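Local coordinates for protein RTX toxin (Vibrio vulnificus CMCP6, PDB 6A7H) that cleaves and so inactivates the small GTPases Ras and Rap1, acting as a Ras/Rap1-specific endopeptidase that is part of an RTX toxin, at residues Y153-G158 against K235-Q240; T276-L281 against F470-D475; G290-L295 against M325-K330; L349-L354 against G384-A389; S394-N399 against M408-A413. All coordinates share one frame; numbering follows the deposited sequence.

Contact 1 of 5, residues Y153-G158 against K235-Q240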
# COMPACT_ATOMS: atom_id res chain seq x y z
N TYR A 153 -3.77 -6.26 12.94
CA TYR A 153 -3.49 -5.62 14.22
C TYR A 153 -3.89 -6.50 15.40
O TYR A 153 -4.84 -7.29 15.34
CB TYR A 153 -4.23 -4.28 14.37
CG TYR A 153 -4.16 -3.29 13.24
CD1 TYR A 153 -3.08 -2.41 13.12
CD2 TYR A 153 -5.21 -3.18 12.35
CE1 TYR A 153 -3.04 -1.47 12.08
CE2 TYR A 153 -5.19 -2.24 11.34
CZ TYR A 153 -4.11 -1.39 11.20
OH TYR A 153 -4.11 -0.47 10.16
N HIS A 154 -3.18 -6.30 16.50
CA HIS A 154 -3.57 -6.88 17.77
C HIS A 154 -3.65 -5.73 18.75
O HIS A 154 -2.65 -5.35 19.35
CB HIS A 154 -2.58 -7.93 18.23
CG HIS A 154 -2.22 -8.90 17.15
ND1 HIS A 154 -2.98 -10.01 16.86
CD2 HIS A 154 -1.18 -8.93 16.29
CE1 HIS A 154 -2.42 -10.69 15.88
NE2 HIS A 154 -1.32 -10.05 15.51
N VAL A 155 -4.86 -5.18 18.89
CA VAL A 155 -5.10 -3.95 19.64
C VAL A 155 -5.64 -4.19 21.05
O VAL A 155 -6.74 -4.73 21.22
CB VAL A 155 -6.08 -3.05 18.88
CG1 VAL A 155 -6.39 -1.78 19.69
CG2 VAL A 155 -5.53 -2.73 17.46
N ASP A 156 -4.86 -3.80 22.05
CA ASP A 156 -5.33 -3.80 23.43
C ASP A 156 -6.27 -2.62 23.65
O ASP A 156 -5.85 -1.47 23.64
CB ASP A 156 -4.14 -3.73 24.40
CG ASP A 156 -4.58 -3.62 25.86
OD1 ASP A 156 -5.75 -3.93 26.19
OD2 ASP A 156 -3.73 -3.23 26.69
N LEU A 157 -7.55 -2.92 23.88
CA LEU A 157 -8.59 -1.89 23.91
C LEU A 157 -8.73 -1.22 25.28
O LEU A 157 -9.34 -0.16 25.39
CB LEU A 157 -9.93 -2.49 23.48
CG LEU A 157 -9.94 -2.97 22.04
CD1 LEU A 157 -10.99 -4.06 21.83
CD2 LEU A 157 -10.16 -1.79 21.07
N GLY A 158 -8.16 -1.84 26.30
CA GLY A 158 -8.23 -1.31 27.66
C GLY A 158 -9.64 -0.90 28.04
O GLY A 158 -10.57 -1.67 27.86
N LYS A 235 2.44 1.47 14.54
CA LYS A 235 3.68 1.46 15.33
C LYS A 235 3.52 0.67 16.62
O LYS A 235 4.49 0.15 17.16
CB LYS A 235 4.15 2.89 15.64
CG LYS A 235 4.53 3.71 14.41
CD LYS A 235 5.13 5.05 14.80
CE LYS A 235 5.78 5.75 13.61
NZ LYS A 235 6.64 6.91 14.04
N LYS A 236 2.29 0.60 17.13
CA LYS A 236 2.08 -0.04 18.42
C LYS A 236 1.37 -1.38 18.34
O LYS A 236 1.60 -2.21 19.20
CB LYS A 236 1.31 0.90 19.35
CG LYS A 236 2.17 2.02 19.90
CD LYS A 236 1.55 2.64 21.14
CE LYS A 236 2.53 2.62 22.30
NZ LYS A 236 3.81 3.32 21.99
N PHE A 237 0.54 -1.60 17.33
CA PHE A 237 -0.32 -2.78 17.33
C PHE A 237 -0.29 -3.66 16.06
O PHE A 237 -0.91 -4.73 16.04
CB PHE A 237 -1.77 -2.35 17.58
CG PHE A 237 -1.96 -1.55 18.86
CD1 PHE A 237 -1.72 -2.13 20.11
CD2 PHE A 237 -2.42 -0.24 18.82
CE1 PHE A 237 -1.91 -1.40 21.29
CE2 PHE A 237 -2.62 0.49 19.99
CZ PHE A 237 -2.36 -0.10 21.22
N ALA A 238 0.43 -3.24 15.03
CA ALA A 238 0.44 -4.01 13.79
C ALA A 238 1.05 -5.40 13.97
O ALA A 238 2.07 -5.57 14.64
CB ALA A 238 1.18 -3.25 12.70
N ASP A 239 0.41 -6.40 13.36
CA ASP A 239 1.04 -7.70 13.24
C ASP A 239 2.35 -7.56 12.45
O ASP A 239 2.41 -6.79 11.48
CB ASP A 239 0.10 -8.68 12.55
CG ASP A 239 0.66 -10.08 12.55
OD1 ASP A 239 1.45 -10.42 11.63
OD2 ASP A 239 0.31 -10.84 13.48
N GLN A 240 3.38 -8.29 12.87
CA GLN A 240 4.71 -8.21 12.25
C GLN A 240 4.71 -8.65 10.77
O GLN A 240 5.44 -8.08 9.95
CB GLN A 240 5.73 -9.05 13.04
CG GLN A 240 6.01 -8.55 14.47
CD GLN A 240 6.52 -7.10 14.51
OE1 GLN A 240 7.49 -6.76 13.84
NE2 GLN A 240 5.85 -6.26 15.29
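His154 meets the end of helix 229-237 with both its backbone and its ring, where strand 153-156, an outer strand of a three-stranded antiparallel sheet, passes the residues that follow that helix. A single beta bridge joins Tyr153 to Ala238. The backbone N of His154 donates a 2.8 Å hydrogen bond to Phe237 O, nearly straight at 169°. His154 CG lies anti to the carbonyl carbon (chi1 -47°), beside its own N, which carries the imidazole to Asp239. Both ring nitrogens are held: NE2 donates to Asp239, and ND1 is hydrogen-bonded to His190 of the neighbouring strand, a pairing that should fix the ring's rotation. Asp239 divides its carboxylate, OD1 capping the backbone N of Ser241 at the start of helix 240-263 while OD2 takes the histidine. Tyr153 OH finds its partner away from this contact, at the backbone N of Tyr195. On the apolar side the ring of Phe237 lies between two side chains, Val155 CG1 over one face and Lys236 CB over the other, and Val155 CG2 comes to 3.8 Å from Phe237 CB. Asp156 OD1 closes an Asx turn by accepting from Gly158 N. In the bond from His154 NE2 to Asp239 OD2, 2.7 Å long, the oxygen lies in the imidazole plane and uses its anti lone pair.

Contact 2 of 5, residues T276-L281 against F470-D475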
# COMPACT_ATOMS: atom_id res chain seq x y z
N THR A 276 -1.70 19.46 -31.80
CA THR A 276 -2.43 19.12 -33.02
C THR A 276 -3.29 17.86 -32.84
O THR A 276 -4.44 17.83 -33.26
CB THR A 276 -1.45 18.92 -34.18
OG1 THR A 276 -0.68 20.11 -34.33
CG2 THR A 276 -2.20 18.64 -35.47
N GLY A 277 -2.72 16.84 -32.22
CA GLY A 277 -3.47 15.65 -31.90
C GLY A 277 -4.75 15.96 -31.12
O GLY A 277 -5.83 15.49 -31.49
N TYR A 278 -4.61 16.74 -30.06
CA TYR A 278 -5.76 17.19 -29.27
C TYR A 278 -6.78 17.96 -30.11
O TYR A 278 -7.98 17.72 -30.03
CB TYR A 278 -5.31 18.07 -28.10
CG TYR A 278 -6.46 18.68 -27.31
CD1 TYR A 278 -6.98 18.03 -26.21
CD2 TYR A 278 -7.01 19.93 -27.66
CE1 TYR A 278 -8.02 18.56 -25.48
CE2 TYR A 278 -8.06 20.48 -26.93
CZ TYR A 278 -8.55 19.78 -25.83
OH TYR A 278 -9.59 20.28 -25.07
N ASP A 279 -6.28 18.91 -30.91
CA ASP A 279 -7.14 19.73 -31.77
C ASP A 279 -7.96 18.82 -32.68
O ASP A 279 -9.15 19.03 -32.88
CB ASP A 279 -6.31 20.71 -32.61
CG ASP A 279 -5.61 21.75 -31.77
OD1 ASP A 279 -6.05 22.00 -30.63
OD2 ASP A 279 -4.62 22.34 -32.25
N GLU A 280 -7.29 17.81 -33.21
CA GLU A 280 -7.91 16.91 -34.16
C GLU A 280 -8.90 15.96 -33.48
O GLU A 280 -9.98 15.71 -34.01
CB GLU A 280 -6.85 16.13 -34.92
CG GLU A 280 -6.10 16.99 -35.94
CD GLU A 280 -5.00 16.23 -36.65
OE1 GLU A 280 -4.96 14.98 -36.51
OE2 GLU A 280 -4.19 16.87 -37.35
N LEU A 281 -8.54 15.44 -32.32
CA LEU A 281 -9.47 14.57 -31.61
C LEU A 281 -10.70 15.37 -31.21
O LEU A 281 -11.82 14.89 -31.35
CB LEU A 281 -8.81 13.93 -30.39
CG LEU A 281 -9.72 13.07 -29.50
CD1 LEU A 281 -10.30 11.89 -30.27
CD2 LEU A 281 -8.96 12.58 -28.30
N PHE A 470 -19.51 14.39 -24.43
CA PHE A 470 -18.12 14.15 -24.06
C PHE A 470 -17.22 15.28 -24.51
O PHE A 470 -17.41 15.82 -25.60
CB PHE A 470 -17.61 12.84 -24.67
CG PHE A 470 -18.13 11.61 -23.98
CD1 PHE A 470 -17.45 11.07 -22.90
CD2 PHE A 470 -19.30 11.00 -24.41
CE1 PHE A 470 -17.92 9.92 -22.25
CE2 PHE A 470 -19.78 9.85 -23.77
CZ PHE A 470 -19.09 9.31 -22.68
N THR A 471 -16.26 15.65 -23.68
CA THR A 471 -15.17 16.53 -24.10
C THR A 471 -13.82 16.00 -23.60
O THR A 471 -13.74 15.33 -22.57
CB THR A 471 -15.34 17.99 -23.60
OG1 THR A 471 -15.69 17.98 -22.21
CG2 THR A 471 -16.42 18.71 -24.39
N VAL A 472 -12.77 16.30 -24.35
CA VAL A 472 -11.43 15.88 -23.96
C VAL A 472 -10.80 16.91 -23.05
O VAL A 472 -10.65 18.07 -23.42
CB VAL A 472 -10.53 15.66 -25.19
CG1 VAL A 472 -9.10 15.31 -24.75
CG2 VAL A 472 -11.11 14.57 -26.08
N GLU A 473 -10.44 16.49 -21.84
CA GLU A 473 -9.79 17.39 -20.89
C GLU A 473 -8.33 17.58 -21.27
O GLU A 473 -7.63 16.62 -21.57
CB GLU A 473 -9.91 16.85 -19.46
CG GLU A 473 -11.33 16.95 -18.89
CD GLU A 473 -11.73 18.38 -18.56
OE1 GLU A 473 -11.34 18.85 -17.47
OE2 GLU A 473 -12.45 19.03 -19.37
N GLN A 474 -7.87 18.83 -21.26
CA GLN A 474 -6.47 19.12 -21.53
C GLN A 474 -5.58 18.62 -20.41
O GLN A 474 -5.96 18.66 -19.25
CB GLN A 474 -6.27 20.62 -21.71
CG GLN A 474 -7.16 21.22 -22.76
CD GLN A 474 -6.45 22.24 -23.59
OE1 GLN A 474 -5.46 21.93 -24.26
NE2 GLN A 474 -6.93 23.49 -23.56
N ASP A 475 -4.39 18.16 -20.79
CA ASP A 475 -3.38 17.68 -19.86
C ASP A 475 -3.03 18.76 -18.83
O ASP A 475 -2.83 19.93 -19.18
CB ASP A 475 -2.13 17.22 -20.63
CG ASP A 475 -1.10 16.51 -19.75
OD1 ASP A 475 -1.34 15.33 -19.38
OD2 ASP A 475 -0.05 17.10 -19.45
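Tyr278 OH donates a 3.0 Å hydrogen bond to Val472 O, reaching from helix 275-287 to strand 470-473, whose short segments run almost antiparallel. The oxygen is met 21° out of its carbonyl plane. With CG anti to the backbone N (chi1 174°), the phenol reaches toward the strand and runs antiparallel alongside the Val472 side chain, bringing Tyr278 CE1 to 3.5 Å from Val472 CG1. Gln474, kinked at its second torsion, lays its amide over one face of the ring, the two planes 18° apart, with OE1 offset toward the rim and Gln474 CG 3.5 Å from Tyr278 OH. Val472 turns its other methyl to Leu281, CG2 standing 3.7 Å from Leu281 CD2, and Leu462 and Pro460 also touch this valine. The phenol thus works in two ways: its hydroxyl satisfies a strand carbonyl, while its ring packs against a valine methyl and a stacked amide, joining helix 275-287 to strand 470-473 of the two-stranded antiparallel sheet.

Contact 3 of 5, residues G290-L295 against M325-K330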
# COMPACT_ATOMS: atom_id res chain seq x y z
N GLY A 290 -24.58 12.71 -30.80
CA GLY A 290 -25.26 11.77 -29.92
C GLY A 290 -24.31 10.79 -29.27
O GLY A 290 -23.14 10.72 -29.64
N VAL A 291 -24.82 10.02 -28.31
CA VAL A 291 -23.99 9.10 -27.54
C VAL A 291 -23.27 8.08 -28.42
O VAL A 291 -22.05 7.92 -28.32
CB VAL A 291 -24.83 8.34 -26.48
CG1 VAL A 291 -23.99 7.29 -25.79
CG2 VAL A 291 -25.41 9.32 -25.46
N ASP A 292 -24.01 7.42 -29.31
CA ASP A 292 -23.45 6.37 -30.17
C ASP A 292 -22.21 6.80 -30.94
O ASP A 292 -21.19 6.12 -30.91
CB ASP A 292 -24.51 5.88 -31.15
CG ASP A 292 -25.24 4.65 -30.65
OD1 ASP A 292 -25.07 4.29 -29.47
OD2 ASP A 292 -26.00 4.04 -31.44
N GLU A 293 -22.30 7.93 -31.63
CA GLU A 293 -21.21 8.38 -32.50
C GLU A 293 -20.03 8.93 -31.71
O GLU A 293 -18.88 8.78 -32.14
CB GLU A 293 -21.72 9.44 -33.47
CG GLU A 293 -22.80 8.94 -34.42
CD GLU A 293 -23.22 9.99 -35.45
OE1 GLU A 293 -22.65 11.10 -35.42
OE2 GLU A 293 -24.11 9.70 -36.28
N GLN A 294 -20.30 9.57 -30.58
CA GLN A 294 -19.23 10.06 -29.72
C GLN A 294 -18.40 8.90 -29.20
O GLN A 294 -17.17 8.95 -29.20
CB GLN A 294 -19.79 10.88 -28.55
CG GLN A 294 -20.06 12.34 -28.87
CD GLN A 294 -20.71 13.06 -27.71
OE1 GLN A 294 -20.08 13.88 -27.04
NE2 GLN A 294 -21.99 12.76 -27.45
N LEU A 295 -19.09 7.84 -28.76
CA LEU A 295 -18.43 6.64 -28.28
C LEU A 295 -17.53 6.04 -29.35
O LEU A 295 -16.37 5.71 -29.10
CB LEU A 295 -19.45 5.62 -27.81
CG LEU A 295 -20.15 5.92 -26.48
CD1 LEU A 295 -21.10 4.80 -26.13
CD2 LEU A 295 -19.13 6.13 -25.38
N MET A 325 -25.38 2.10 -20.27
CA MET A 325 -24.63 0.85 -20.24
C MET A 325 -24.82 0.04 -21.53
O MET A 325 -23.87 -0.59 -22.00
CB MET A 325 -25.00 0.01 -19.02
CG MET A 325 -23.99 -1.09 -18.73
SD MET A 325 -24.31 -2.03 -17.23
CE MET A 325 -24.05 -0.77 -15.98
N ASP A 326 -26.02 0.08 -22.10
CA ASP A 326 -26.33 -0.64 -23.34
C ASP A 326 -25.56 -0.10 -24.54
O ASP A 326 -25.11 -0.87 -25.40
CB ASP A 326 -27.83 -0.58 -23.66
CG ASP A 326 -28.70 -1.18 -22.55
OD1 ASP A 326 -28.14 -1.68 -21.55
OD2 ASP A 326 -29.94 -1.16 -22.70
N ALA A 327 -25.43 1.22 -24.62
CA ALA A 327 -24.67 1.85 -25.70
C ALA A 327 -23.19 1.53 -25.56
O ALA A 327 -22.47 1.42 -26.55
CB ALA A 327 -24.88 3.35 -25.71
N LEU A 328 -22.73 1.37 -24.33
CA LEU A 328 -21.35 0.99 -24.09
C LEU A 328 -21.14 -0.45 -24.53
O LEU A 328 -20.16 -0.76 -25.22
CB LEU A 328 -21.00 1.17 -22.62
CG LEU A 328 -20.88 2.63 -22.19
CD1 LEU A 328 -21.06 2.77 -20.68
CD2 LEU A 328 -19.54 3.19 -22.64
N LYS A 329 -22.07 -1.32 -24.15
CA LYS A 329 -22.01 -2.74 -24.49
C LYS A 329 -21.93 -2.95 -26.00
O LYS A 329 -21.10 -3.71 -26.48
CB LYS A 329 -23.22 -3.48 -23.92
CG LYS A 329 -23.09 -4.98 -24.03
CD LYS A 329 -24.29 -5.72 -23.44
CE LYS A 329 -24.08 -7.23 -23.50
NZ LYS A 329 -25.30 -7.98 -23.11
N LYS A 330 -22.80 -2.26 -26.74
CA LYS A 330 -22.83 -2.37 -28.20
C LYS A 330 -21.50 -1.95 -28.85
O LYS A 330 -21.18 -2.41 -29.94
CB LYS A 330 -23.98 -1.54 -28.77
CG LYS A 330 -25.35 -2.20 -28.62
CD LYS A 330 -26.47 -1.18 -28.71
CE LYS A 330 -26.32 -0.29 -29.94
NZ LYS A 330 -26.35 -1.08 -31.20
O HOH W 1 -23.29 2.37 -28.85
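Val291, in the first turn of helix 290-298, begins the contact by placing CG1 4.0 Å from Ala327 CB on helix 325-330. Asp292 follows from the outer side: its OD1 lies 3.9 Å from the same Ala327 CB and accepts a 2.7 Å hydrogen bond from a water. That water also donates to Ala327 O at 2.6 Å, so one molecule bridges an aspartate oxygen and a helix carbonyl. Lys330 NZ stands 5.1 Å from Asp292 OD2, too far for a direct salt bridge, although its charge probably favours the carboxylate. Leu295, its CG anti to the carbonyl carbon (chi1 -74°), directs one methyl to each of two residues: CD1 packs 3.7 Å from Ala327 O, while CD2 is 4.0 Å from Leu328 CD2. Leu328 CB points away from the partner helix, yet its CD2 makes this contact, the two leucine side chains roughly perpendicular. Phe320 of helix 316-323 touches both Val291 and Leu328. The segment axes are 10.1 Å apart and cross at -37°, with no direct hydrogen bond between them: helix-helix packing around a small residue, Ala327, with a water bridge at its outer margin, between two helices that precede strands 304-309 and 333-338 of the parallel sheet.

Contact 4 of 5, residues L349-L354 against G384-A389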
# COMPACT_ATOMS: atom_id res chain seq x y z
N LEU A 349 -15.78 -9.51 -3.17
CA LEU A 349 -17.19 -9.25 -2.90
C LEU A 349 -17.98 -8.94 -4.18
O LEU A 349 -19.09 -9.42 -4.35
CB LEU A 349 -17.33 -8.09 -1.90
CG LEU A 349 -16.64 -8.29 -0.55
CD1 LEU A 349 -16.74 -7.03 0.27
CD2 LEU A 349 -17.21 -9.48 0.20
N ILE A 350 -17.40 -8.13 -5.06
CA ILE A 350 -18.05 -7.80 -6.32
C ILE A 350 -18.28 -9.05 -7.18
O ILE A 350 -19.38 -9.30 -7.68
CB ILE A 350 -17.23 -6.79 -7.14
CG1 ILE A 350 -17.20 -5.44 -6.44
CG2 ILE A 350 -17.81 -6.64 -8.54
CD1 ILE A 350 -16.09 -4.54 -6.98
N ASP A 351 -17.22 -9.84 -7.33
CA ASP A 351 -17.26 -11.05 -8.14
C ASP A 351 -18.28 -12.07 -7.61
O ASP A 351 -18.97 -12.71 -8.39
CB ASP A 351 -15.87 -11.69 -8.21
CG ASP A 351 -14.87 -10.83 -8.99
OD1 ASP A 351 -15.30 -10.00 -9.81
OD2 ASP A 351 -13.65 -11.02 -8.79
N ARG A 352 -18.38 -12.21 -6.29
CA ARG A 352 -19.34 -13.15 -5.73
C ARG A 352 -20.78 -12.68 -6.02
O ARG A 352 -21.66 -13.50 -6.32
CB ARG A 352 -19.12 -13.34 -4.23
CG ARG A 352 -19.98 -14.46 -3.62
CD ARG A 352 -19.85 -14.51 -2.11
NE ARG A 352 -18.80 -15.42 -1.67
CZ ARG A 352 -19.00 -16.70 -1.35
NH1 ARG A 352 -20.21 -17.23 -1.41
NH2 ARG A 352 -17.97 -17.44 -0.97
N TYR A 353 -21.00 -11.37 -5.94
CA TYR A 353 -22.28 -10.80 -6.31
C TYR A 353 -22.62 -11.01 -7.79
O TYR A 353 -23.76 -11.35 -8.12
CB TYR A 353 -22.36 -9.29 -6.02
CG TYR A 353 -23.61 -8.72 -6.66
CD1 TYR A 353 -24.87 -9.05 -6.17
CD2 TYR A 353 -23.53 -7.95 -7.82
CE1 TYR A 353 -26.03 -8.58 -6.78
CE2 TYR A 353 -24.68 -7.48 -8.44
CZ TYR A 353 -25.93 -7.79 -7.91
OH TYR A 353 -27.06 -7.32 -8.53
N LEU A 354 -21.66 -10.78 -8.69
CA LEU A 354 -21.91 -11.00 -10.12
C LEU A 354 -22.16 -12.47 -10.42
O LEU A 354 -22.94 -12.80 -11.31
CB LEU A 354 -20.75 -10.47 -10.97
CG LEU A 354 -20.52 -8.97 -10.87
CD1 LEU A 354 -19.26 -8.56 -11.60
CD2 LEU A 354 -21.72 -8.20 -11.39
N GLY A 384 -23.99 -8.76 -18.40
CA GLY A 384 -22.83 -9.60 -18.62
C GLY A 384 -21.51 -8.86 -18.44
O GLY A 384 -20.45 -9.36 -18.80
N MET A 385 -21.57 -7.66 -17.86
CA MET A 385 -20.39 -6.85 -17.69
C MET A 385 -19.78 -7.02 -16.31
O MET A 385 -20.48 -7.26 -15.33
CB MET A 385 -20.72 -5.39 -17.98
CG MET A 385 -20.81 -5.17 -19.49
SD MET A 385 -21.73 -3.73 -20.00
CE MET A 385 -20.48 -2.47 -19.78
N ARG A 386 -18.46 -6.91 -16.24
CA ARG A 386 -17.76 -7.01 -14.98
C ARG A 386 -17.43 -5.62 -14.44
O ARG A 386 -16.93 -4.78 -15.16
CB ARG A 386 -16.49 -7.84 -15.13
CG ARG A 386 -15.82 -8.11 -13.79
CD ARG A 386 -14.55 -8.93 -13.94
NE ARG A 386 -13.99 -9.27 -12.63
CZ ARG A 386 -12.69 -9.39 -12.38
NH1 ARG A 386 -11.81 -9.20 -13.35
NH2 ARG A 386 -12.27 -9.70 -11.16
N ILE A 387 -17.72 -5.38 -13.16
CA ILE A 387 -17.24 -4.18 -12.49
C ILE A 387 -15.95 -4.48 -11.73
O ILE A 387 -15.89 -5.45 -10.99
CB ILE A 387 -18.28 -3.62 -11.51
CG1 ILE A 387 -19.54 -3.21 -12.26
CG2 ILE A 387 -17.68 -2.46 -10.68
CD1 ILE A 387 -20.66 -2.79 -11.35
N VAL A 388 -14.93 -3.64 -11.91
CA VAL A 388 -13.68 -3.84 -11.19
C VAL A 388 -13.28 -2.63 -10.34
O VAL A 388 -13.43 -1.47 -10.74
CB VAL A 388 -12.53 -4.20 -12.16
CG1 VAL A 388 -12.77 -5.57 -12.78
CG2 VAL A 388 -12.35 -3.15 -13.25
N ALA A 389 -12.81 -2.93 -9.13
CA ALA A 389 -12.37 -1.90 -8.19
C ALA A 389 -10.95 -1.47 -8.55
O ALA A 389 -10.09 -2.31 -8.82
CB ALA A 389 -12.45 -2.42 -6.79
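Met385 O meets Leu354 CD1 of helix 343-356 at 4.1 Å, just after the Schellman motif at Gly384 that ends helix 374-383. Next, Arg386 takes hold of Asp351 side-on. With CG anti to the backbone N (chi1 -173°) and the rest stretched out, it brings NE to Asp351 OD1 at 3.2 Å, within the guanidinium plane, and NH2 bonds the syn lone pair of Asp351 OD2 at 3.0 Å. The carboxylate is turned 33° from the guanidinium, and Val388 CG1 lies over one guanidinium face. Asp351 OD1 also accepts from Gln347 NE2. Leu354 CD1 packs 4.1 Å from Arg386 CG. Ile387 presents its O to Ile350 CG2 at a close 3.3 Å, while Gln347 NE2 donates to that carbonyl. Ala389 CB ends the walk 4.2 Å from Ile350 CD1. Strand 386-391, outermost in the four-stranded parallel sheet, neighbours strand 333-338 through a helical crossover of helices 343-356, 361-369 and 374-383; the first packs nearly antiparallel to it, and Phe377 and Ala380 of the last touch Ile387.

Contact 5 of 5, residues S394-N399 against M408-A413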
# COMPACT_ATOMS: atom_id res chain seq x y z
N SER A 394 -4.03 2.66 0.21
CA SER A 394 -3.55 3.76 1.05
C SER A 394 -4.52 4.94 1.07
O SER A 394 -5.57 4.92 0.44
CB SER A 394 -2.18 4.22 0.57
OG SER A 394 -2.26 4.67 -0.76
N SER A 395 -4.17 5.97 1.82
CA SER A 395 -5.07 7.11 1.98
C SER A 395 -5.18 7.94 0.70
O SER A 395 -4.18 8.21 0.05
CB SER A 395 -4.60 7.98 3.12
OG SER A 395 -5.64 8.83 3.52
N ALA A 396 -6.41 8.33 0.35
CA ALA A 396 -6.66 9.15 -0.84
C ALA A 396 -6.40 10.61 -0.51
O ALA A 396 -6.28 11.46 -1.39
CB ALA A 396 -8.09 8.97 -1.33
N ARG A 397 -6.38 10.86 0.79
CA ARG A 397 -5.87 12.08 1.41
C ARG A 397 -4.75 12.72 0.61
O ARG A 397 -3.69 12.11 0.41
CB ARG A 397 -5.41 11.72 2.82
CG ARG A 397 -4.85 12.77 3.75
CD ARG A 397 -4.12 12.01 4.87
NE ARG A 397 -4.35 12.51 6.22
CZ ARG A 397 -3.79 11.97 7.30
NH1 ARG A 397 -3.00 10.92 7.16
NH2 ARG A 397 -4.04 12.48 8.50
N PRO A 398 -4.98 13.95 0.12
CA PRO A 398 -3.94 14.71 -0.58
C PRO A 398 -2.85 15.23 0.35
O PRO A 398 -2.07 16.10 -0.05
CB PRO A 398 -4.71 15.88 -1.22
CG PRO A 398 -6.17 15.47 -1.19
CD PRO A 398 -6.29 14.64 0.06
N ASN A 399 -2.78 14.72 1.58
CA ASN A 399 -1.96 15.36 2.61
C ASN A 399 -1.10 14.40 3.43
O ASN A 399 -0.40 14.84 4.34
CB ASN A 399 -2.87 16.14 3.57
CG ASN A 399 -4.17 16.58 2.92
OD1 ASN A 399 -5.11 15.80 2.83
ND2 ASN A 399 -4.24 17.83 2.44
N MET A 408 2.33 10.09 -4.05
CA MET A 408 3.06 9.38 -5.10
C MET A 408 2.81 7.89 -4.98
O MET A 408 2.66 7.20 -5.98
CB MET A 408 4.56 9.69 -5.04
CG MET A 408 4.90 11.09 -5.49
SD MET A 408 6.66 11.49 -5.47
CE MET A 408 7.13 11.16 -3.79
N TYR A 409 2.78 7.41 -3.74
CA TYR A 409 2.54 6.00 -3.52
C TYR A 409 1.18 5.59 -4.10
O TYR A 409 1.08 4.61 -4.83
CB TYR A 409 2.60 5.65 -2.03
CG TYR A 409 2.16 4.25 -1.76
CD1 TYR A 409 3.03 3.18 -1.91
CD2 TYR A 409 0.84 3.97 -1.38
CE1 TYR A 409 2.62 1.88 -1.69
CE2 TYR A 409 0.41 2.67 -1.17
CZ TYR A 409 1.32 1.63 -1.32
OH TYR A 409 0.92 0.33 -1.11
N ARG A 410 0.13 6.34 -3.80
CA ARG A 410 -1.19 5.99 -4.32
C ARG A 410 -1.23 6.01 -5.85
O ARG A 410 -1.80 5.12 -6.48
CB ARG A 410 -2.26 6.92 -3.77
CG ARG A 410 -3.62 6.63 -4.41
CD ARG A 410 -4.68 7.48 -3.83
NE ARG A 410 -6.02 7.05 -4.22
CZ ARG A 410 -6.97 7.89 -4.61
NH1 ARG A 410 -6.70 9.19 -4.69
NH2 ARG A 410 -8.19 7.45 -4.93
N ALA A 411 -0.61 7.02 -6.47
CA ALA A 411 -0.61 7.14 -7.92
C ALA A 411 0.16 5.99 -8.55
O ALA A 411 -0.22 5.46 -9.59
CB ALA A 411 -0.02 8.48 -8.35
N GLY A 412 1.25 5.60 -7.89
CA GLY A 412 2.04 4.47 -8.33
C GLY A 412 1.24 3.18 -8.25
O GLY A 412 1.18 2.42 -9.23
N ALA A 413 0.63 2.92 -7.10
CA ALA A 413 -0.09 1.68 -6.89
C ALA A 413 -1.33 1.61 -7.79
O ALA A 413 -1.63 0.57 -8.37
CB ALA A 413 -0.48 1.52 -5.43
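Ser394 CA comes within 6.3 Å of Arg410 CA where the irregular loop after strand 386-391 passes helix 405-422, and no direct hydrogen bond joins the two segments. Ser394 sends its hydroxyl to the tyrosine's rim: OG lies in the plane of the Tyr409 ring, 3.2 Å from CD2 and 3.4 Å from CE2. The serine torsion (chi1 60°) sets OG between its own backbone N and carbonyl carbon, and Ser394 CB also approaches the ring, 3.5 Å from Tyr409 CE2. The phenol end meets helix 240-263, where Tyr409 OH is hydrogen-bonded to Asp249 OD2 and Arg250 makes a cation-pi contact with the ring. Arg410 leaves the helix with CG anti to the backbone N (chi1 175°) and runs extended to NE alongside the loop. Its CD passes 4.0 Å from Ser395 O, and the methyl of Ala396 packs on one face of the guanidinium, CB over its centre and 3.6 Å from Arg410 CZ. NE makes a salt bridge to Asp391 OD1, on the strand leading into this loop, and the backbone O of Ser394 accepts from Arg342 NH2. The polar ends of Tyr409 and Arg410 are therefore held by acidic residues outside the two segments, while the loop meets them by van der Waals contact, at a ring edge and over a guanidinium face.

Contact 1 comes first along the chain and closes before the others open; contact 2 then spans the loop in which contacts 3, 4 and 5 follow in series. Contacts 2 and 3, 19 Å apart between centres, touch where Phe470 N meets Gln294 OE1 and the Phe470 ring meets Leu295. Contact 3 also reaches contact 4, Met325 CG lying 3.7 Å from Met385 SD. Strand 386-391 of the parallel sheet carries contact 4 and leads into the loop of contact 5, about 9 Å away between nearest atoms. Contact 1, on a separate antiparallel sheet, lies 50 Å from contacts 2 and 3 between centres, although all five belong to the region related to the Pasteurella multocida toxin C2 domain.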